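Local coordinates for protein N5-Carboxyaminoimidazole ribonucleotide synthetase (Staphylococcus aureus subsp. aureus, PDB 3ORR) that catalyses the ATP-dependent carboxylation of 5-aminoimidazole ribonucleotide with bicarbonate to N5-carboxyaminoimidazole ribonucleotide, a step of purine biosynthesis, at residues Phe209-Glu214 against Gly279-Glu284; Thr198-Asn203 against Ile251-Val256. All coordinates share one frame; numbering follows the deposited sequence.

Along the chain, residues 198-203, the end of strand 191-201 and the loop after it, come first, and the next strand, 207-218, brings in 209-214. Residues 251-256 then enter strand 252-261 and close the loop of contact 2; 279-284 follow and close that of contact 1. The segments alternate, so the two loops cross. Both contacts reach the large antiparallel sheet to which the ATP-grasp region contributes strands 191-201, 207-218 and 252-261. Contact 2 joins two strands within it, whereas contact 1 ties the broken part of strand 207-218 to the start of helix 282-285. They meet directly where Phe-210 N probably donates to Thr-198 O, at 2.9 Å.

Contact 1: residues Phe209-Glu214 against Gly279-Glu284; sequences FFPLQE and GHYSIE
Gln-213 meets Tyr-281 through CG, CD and NE2. CB leaves the backbone toward the tyrosine, and the chain bends at chi2 (129°), which lays the amide beside the CE1 and OH edge of the ring. CG lies 3.3 Å from Tyr-281 CE1, and CD is almost as near the same carbon. NE2 ends at the ring edge, near its plane, and gives its N-H to Tyr-281 OH at 2.7 Å. The angle at the hydrogen is 156°. The hydroxyl lies close to the amide plane, although amide and ring are turned 63° apart. At the other branch OE1 accepts from Ser-196 and Thr-198 of the adjoining strand, so both ends of the buried amide are engaged. Here strand 207-218, part of the ATP-grasp region, is interrupted, and Phe-210 and Pro-211, in the break, face the turn that leads into helix 282-285. Pro-211 CD sits 3.3 Å from Tyr-281 OH, and Phe-210 CB approaches the same oxygen to 3.7 Å. Farther out, the phenyl carbon Phe-210 CE2 packs on Ser-282 CB at 3.8 Å. That serine turns its OG back to Gly-279 O (2.7 Å), which also accepts from Ser-282 N.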
loop_
_atom_site.group_PDB
_atom_site.type_symbol
_atom_site.label_atom_id
_atom_site.label_comp_id
_atom_site.label_asym_id
_atom_site.label_seq_id
_atom_site.Cartn_x
_atom_site.Cartn_y
_atom_site.Cartn_z
ATOM N N PHE A 209 1.053 -18.785 6.963
ATOM C CA PHE A 209 2.448 -18.794 6.645
ATOM C C PHE A 209 2.781 -18.009 5.368
ATOM O O PHE A 209 2.115 -18.164 4.344
ATOM C CB PHE A 209 2.862 -20.247 6.512
ATOM C CG PHE A 209 2.969 -20.953 7.825
ATOM C CD1 PHE A 209 4.094 -20.776 8.630
ATOM C CD2 PHE A 209 1.956 -21.811 8.253
ATOM C CE1 PHE A 209 4.215 -21.438 9.862
ATOM C CE2 PHE A 209 2.055 -22.487 9.475
ATOM C CZ PHE A 209 3.197 -22.302 10.275
ATOM N N PHE A 210 3.808 -17.166 5.401
ATOM C CA PHE A 210 4.235 -16.544 4.138
ATOM C C PHE A 210 5.217 -17.506 3.412
ATOM O O PHE A 210 5.649 -18.492 4.009
ATOM C CB PHE A 210 4.859 -15.167 4.384
ATOM C CG PHE A 210 3.828 -14.066 4.617
ATOM C CD1 PHE A 210 3.194 -13.916 5.841
ATOM C CD2 PHE A 210 3.462 -13.214 3.582
ATOM C CE1 PHE A 210 2.202 -12.883 6.018
ATOM C CE2 PHE A 210 2.531 -12.202 3.765
ATOM C CZ PHE A 210 1.893 -12.039 4.983
ATOM N N PRO A 211 5.561 -17.217 2.132
ATOM C CA PRO A 211 6.542 -18.033 1.408
ATOM C C PRO A 211 7.906 -18.013 2.065
ATOM O O PRO A 211 8.407 -16.946 2.439
ATOM C CB PRO A 211 6.605 -17.388 0.014
ATOM C CG PRO A 211 5.229 -16.630 -0.105
ATOM C CD PRO A 211 4.921 -16.197 1.275
ATOM N N LEU A 212 8.519 -19.184 2.191
ATOM C CA LEU A 212 9.841 -19.272 2.774
ATOM C C LEU A 212 10.772 -18.312 2.053
ATOM O O LEU A 212 10.797 -18.250 0.837
ATOM C CB LEU A 212 10.368 -20.701 2.657
ATOM C CG LEU A 212 11.684 -21.011 3.363
ATOM C CD1 LEU A 212 11.577 -20.816 4.896
ATOM C CD2 LEU A 212 12.133 -22.465 2.966
ATOM N N GLN A 213 11.527 -17.545 2.817
ATOM C CA GLN A 213 12.381 -16.511 2.255
ATOM C C GLN A 213 13.884 -16.918 2.420
ATOM O O GLN A 213 14.281 -17.514 3.426
ATOM C CB GLN A 213 12.118 -15.211 2.985
ATOM C CG GLN A 213 10.666 -14.708 2.836
ATOM C CD GLN A 213 9.987 -14.349 4.173
ATOM O OE1 GLN A 213 10.635 -14.183 5.235
ATOM N NE2 GLN A 213 8.681 -14.215 4.116
ATOM N N GLU A 214 14.703 -16.561 1.440
ATOM C CA GLU A 214 16.142 -16.841 1.476
ATOM C C GLU A 214 16.937 -15.532 1.718
ATOM O O GLU A 214 16.885 -14.603 0.926
ATOM C CB GLU A 214 16.556 -17.507 0.159
ATOM C CG GLU A 214 18.041 -17.774 0.001
ATOM C CD GLU A 214 18.402 -18.326 -1.368
ATOM O OE1 GLU A 214 17.508 -18.836 -2.083
ATOM O OE2 GLU A 214 19.599 -18.253 -1.721
ATOM N N GLY A 279 10.671 -9.745 5.565
ATOM C CA GLY A 279 9.282 -9.877 5.097
ATOM C C GLY A 279 8.723 -8.758 4.202
ATOM O O GLY A 279 7.547 -8.825 3.718
ATOM N N HIS A 280 9.539 -7.731 3.937
ATOM C CA HIS A 280 9.033 -6.569 3.203
ATOM C C HIS A 280 8.617 -6.855 1.769
ATOM O O HIS A 280 7.637 -6.257 1.264
ATOM C CB HIS A 280 10.026 -5.446 3.248
ATOM C CG HIS A 280 10.301 -4.948 4.642
ATOM N ND1 HIS A 280 11.418 -4.201 4.955
ATOM C CD2 HIS A 280 9.612 -5.091 5.788
ATOM C CE1 HIS A 280 11.377 -3.863 6.234
ATOM N NE2 HIS A 280 10.282 -4.386 6.757
ATOM N N TYR A 281 9.283 -7.831 1.145
ATOM C CA TYR A 281 8.999 -8.207 -0.230
ATOM C C TYR A 281 7.482 -8.419 -0.428
ATOM O O TYR A 281 6.951 -8.232 -1.511
ATOM C CB TYR A 281 9.765 -9.491 -0.600
ATOM C CG TYR A 281 9.128 -10.704 0.020
ATOM C CD1 TYR A 281 9.467 -11.099 1.305
ATOM C CD2 TYR A 281 8.144 -11.408 -0.640
ATOM C CE1 TYR A 281 8.834 -12.160 1.914
ATOM C CE2 TYR A 281 7.513 -12.472 -0.048
ATOM C CZ TYR A 281 7.859 -12.837 1.249
ATOM O OH TYR A 281 7.246 -13.913 1.886
ATOM N N SER A 282 6.814 -8.883 0.612
ATOM C CA SER A 282 5.424 -9.333 0.523
ATOM C C SER A 282 4.428 -8.238 0.109
ATOM O O SER A 282 3.335 -8.530 -0.423
ATOM C CB SER A 282 5.005 -9.953 1.867
ATOM O OG SER A 282 4.984 -8.960 2.874
ATOM N N ILE A 283 4.776 -6.983 0.383
ATOM C CA ILE A 283 3.954 -5.823 -0.055
ATOM C C ILE A 283 3.686 -5.902 -1.571
ATOM O O ILE A 283 2.577 -5.732 -2.001
ATOM C CB ILE A 283 4.608 -4.489 0.336
ATOM C CG1 ILE A 283 4.572 -4.313 1.870
ATOM C CG2 ILE A 283 3.871 -3.302 -0.287
ATOM C CD1 ILE A 283 5.380 -3.205 2.399
ATOM N N GLU A 284 4.698 -6.216 -2.377
ATOM C CA GLU A 284 4.498 -6.220 -3.844
ATOM C C GLU A 284 4.213 -7.605 -4.380
ATOM O O GLU A 284 3.373 -7.756 -5.258
ATOM C CB GLU A 284 5.726 -5.675 -4.579
ATOM C CG GLU A 284 5.850 -4.131 -4.548
ATOM C CD GLU A 284 6.469 -3.627 -3.245
ATOM O OE1 GLU A 284 7.138 -4.394 -2.518
ATOM O OE2 GLU A 284 6.264 -2.453 -2.914
#

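Contact 2: residues Thr198-Asn203 against Ile251-Val256; sequences TVTRGN and IGTFTV
Two neighbouring antiparallel strands that the ATP-grasp region contributes to the large sheet, 191-201 and 252-261, pair here through Val-199 with Phe-254 and Arg-201 with Gly-252, both hydrogen-bonded pairs. Val-199 N donates to Phe-254 O at 2.8 Å, and Phe-254 N returns a bond to Val-199 O; Arg-201 and Gly-252 exchange a second set. Thr-198 with Thr-255 and Thr-200 with Thr-253 form the non-hydrogen-bonded pairs, and the short strand axes run at 149° to each other.

On the face bearing Val-199, Phe-254 lies alongside the valine. Its chi1 of 61° tucks CG over the main chain and brings the ring against Val-199, whose CB stands over one face in a CH-pi contact, 4.0 Å from the ring centroid. Val-199 CG1 closes to 3.5 Å from Phe-254 CZ, while Arg-201 CB meets CE1 of the same ring obliquely. The ring also stacks on Phe-250, whose carbonyl accepts from Arg-201 NH1; Ile-245 of helix 234-247 packs on it too.

The face carrying the threonines turns to helix 290-298. Thr-198 and Thr-253 touch through their methyls, CG2 to CG2 at 3.8 Å. Thr-200 OG1 and Thr-253 OG1 come within 2.8 Å, but which neighbour takes the Thr-200 proton is not settled. Thr-200 OG1 also bonds Thr-293 OG1, and Thr-253 OG1 the carbonyl of Gln-290, both on the helix. Near the far end of the pairing, Thr-198 OG1 and Thr-255 OG1 make a weak hydrogen bond at 3.4 Å.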
loop_
_atom_site.group_PDB
_atom_site.type_symbol
_atom_site.label_atom_id
_atom_site.label_comp_id
_atom_site.label_asym_id
_atom_site.label_seq_id
_atom_site.Cartn_x
_atom_site.Cartn_y
_atom_site.Cartn_z
ATOM N N THR A 198 8.093 -16.024 7.763
ATOM C CA THR A 198 7.273 -14.960 8.312
ATOM C C THR A 198 5.900 -15.581 8.505
ATOM O O THR A 198 5.430 -16.323 7.649
ATOM C CB THR A 198 7.217 -13.778 7.346
ATOM O OG1 THR A 198 8.486 -13.089 7.390
ATOM C CG2 THR A 198 6.073 -12.871 7.725
ATOM N N VAL A 199 5.282 -15.296 9.642
ATOM C CA VAL A 199 4.114 -16.029 10.083
ATOM C C VAL A 199 3.179 -15.052 10.764
ATOM O O VAL A 199 3.637 -14.092 11.396
ATOM C CB VAL A 199 4.512 -17.161 11.084
ATOM C CG1 VAL A 199 3.308 -17.983 11.511
ATOM C CG2 VAL A 199 5.575 -18.073 10.453
ATOM N N THR A 200 1.871 -15.288 10.627
ATOM C CA THR A 200 0.917 -14.450 11.342
ATOM C C THR A 200 -0.059 -15.352 12.104
ATOM O O THR A 200 -0.641 -16.342 11.564
ATOM C CB THR A 200 0.087 -13.525 10.403
ATOM O OG1 THR A 200 0.964 -12.751 9.555
ATOM C CG2 THR A 200 -0.702 -12.564 11.238
ATOM N N ARG A 201 -0.242 -15.002 13.359
ATOM C CA ARG A 201 -1.088 -15.785 14.210
ATOM C C ARG A 201 -2.181 -14.865 14.753
ATOM O O ARG A 201 -1.905 -13.703 15.149
ATOM C CB ARG A 201 -0.187 -16.427 15.292
ATOM C CG ARG A 201 -0.899 -17.206 16.355
ATOM C CD ARG A 201 -0.072 -18.379 16.953
ATOM N NE ARG A 201 -1.062 -19.147 17.700
ATOM C CZ ARG A 201 -1.643 -18.735 18.819
ATOM N NH1 ARG A 201 -1.267 -17.587 19.380
ATOM N NH2 ARG A 201 -2.555 -19.505 19.413
ATOM N N GLY A 202 -3.423 -15.344 14.707
ATOM C CA GLY A 202 -4.587 -14.522 15.032
ATOM C C GLY A 202 -5.491 -15.156 16.072
ATOM O O GLY A 202 -5.098 -16.094 16.830
ATOM N N ASN A 203 -6.711 -14.634 16.100
ATOM C CA ASN A 203 -7.780 -15.127 16.925
ATOM C C ASN A 203 -8.046 -16.593 16.818
ATOM O O ASN A 203 -7.967 -17.190 15.726
ATOM C CB ASN A 203 -9.093 -14.372 16.625
ATOM C CG ASN A 203 -9.514 -13.519 17.778
ATOM O OD1 ASN A 203 -9.105 -13.778 18.922
ATOM N ND2 ASN A 203 -10.326 -12.499 17.517
ATOM N N ILE A 251 0.710 -13.332 18.802
ATOM C CA ILE A 251 -0.331 -12.958 17.849
ATOM C C ILE A 251 0.155 -11.812 16.946
ATOM O O ILE A 251 1.058 -11.060 17.317
ATOM C CB ILE A 251 -1.748 -12.739 18.471
ATOM C CG1 ILE A 251 -2.071 -11.297 18.632
ATOM C CG2 ILE A 251 -2.039 -13.607 19.714
ATOM C CD1 ILE A 251 -2.790 -10.805 17.465
ATOM N N GLY A 252 -0.391 -11.698 15.746
ATOM C CA GLY A 252 0.149 -10.739 14.795
ATOM C C GLY A 252 1.306 -11.431 14.062
ATOM O O GLY A 252 1.459 -12.643 14.143
ATOM N N THR A 253 2.147 -10.656 13.391
ATOM C CA THR A 253 3.185 -11.226 12.580
ATOM C C THR A 253 4.466 -11.415 13.358
ATOM O O THR A 253 4.935 -10.498 14.061
ATOM C CB THR A 253 3.471 -10.323 11.356
ATOM O OG1 THR A 253 2.410 -10.479 10.443
ATOM C CG2 THR A 253 4.778 -10.740 10.640
ATOM N N PHE A 254 5.033 -12.602 13.227
ATOM C CA PHE A 254 6.368 -12.848 13.757
ATOM C C PHE A 254 7.201 -13.545 12.722
ATOM O O PHE A 254 6.653 -14.002 11.708
ATOM C CB PHE A 254 6.341 -13.632 15.073
ATOM C CG PHE A 254 5.731 -14.945 14.971
ATOM C CD1 PHE A 254 4.371 -15.074 14.716
ATOM C CD2 PHE A 254 6.495 -16.085 15.140
ATOM C CE1 PHE A 254 3.781 -16.353 14.625
ATOM C CE2 PHE A 254 5.901 -17.376 15.062
ATOM C CZ PHE A 254 4.563 -17.495 14.785
ATOM N N THR A 255 8.518 -13.554 12.931
ATOM C CA THR A 255 9.423 -14.159 11.953
ATOM C C THR A 255 10.386 -15.073 12.664
ATOM O O THR A 255 10.858 -14.731 13.756
ATOM C CB THR A 255 10.193 -13.078 11.163
ATOM O OG1 THR A 255 9.256 -12.147 10.615
ATOM C CG2 THR A 255 10.962 -13.666 10.016
ATOM N N VAL A 256 10.678 -16.222 12.051
ATOM C CA VAL A 256 11.678 -17.132 12.574
ATOM C C VAL A 256 12.804 -17.277 11.577
ATOM O O VAL A 256 12.559 -17.684 10.452
ATOM C CB VAL A 256 11.074 -18.524 12.909
ATOM C CG1 VAL A 256 12.164 -19.482 13.417
ATOM C CG2 VAL A 256 10.002 -18.374 13.981
#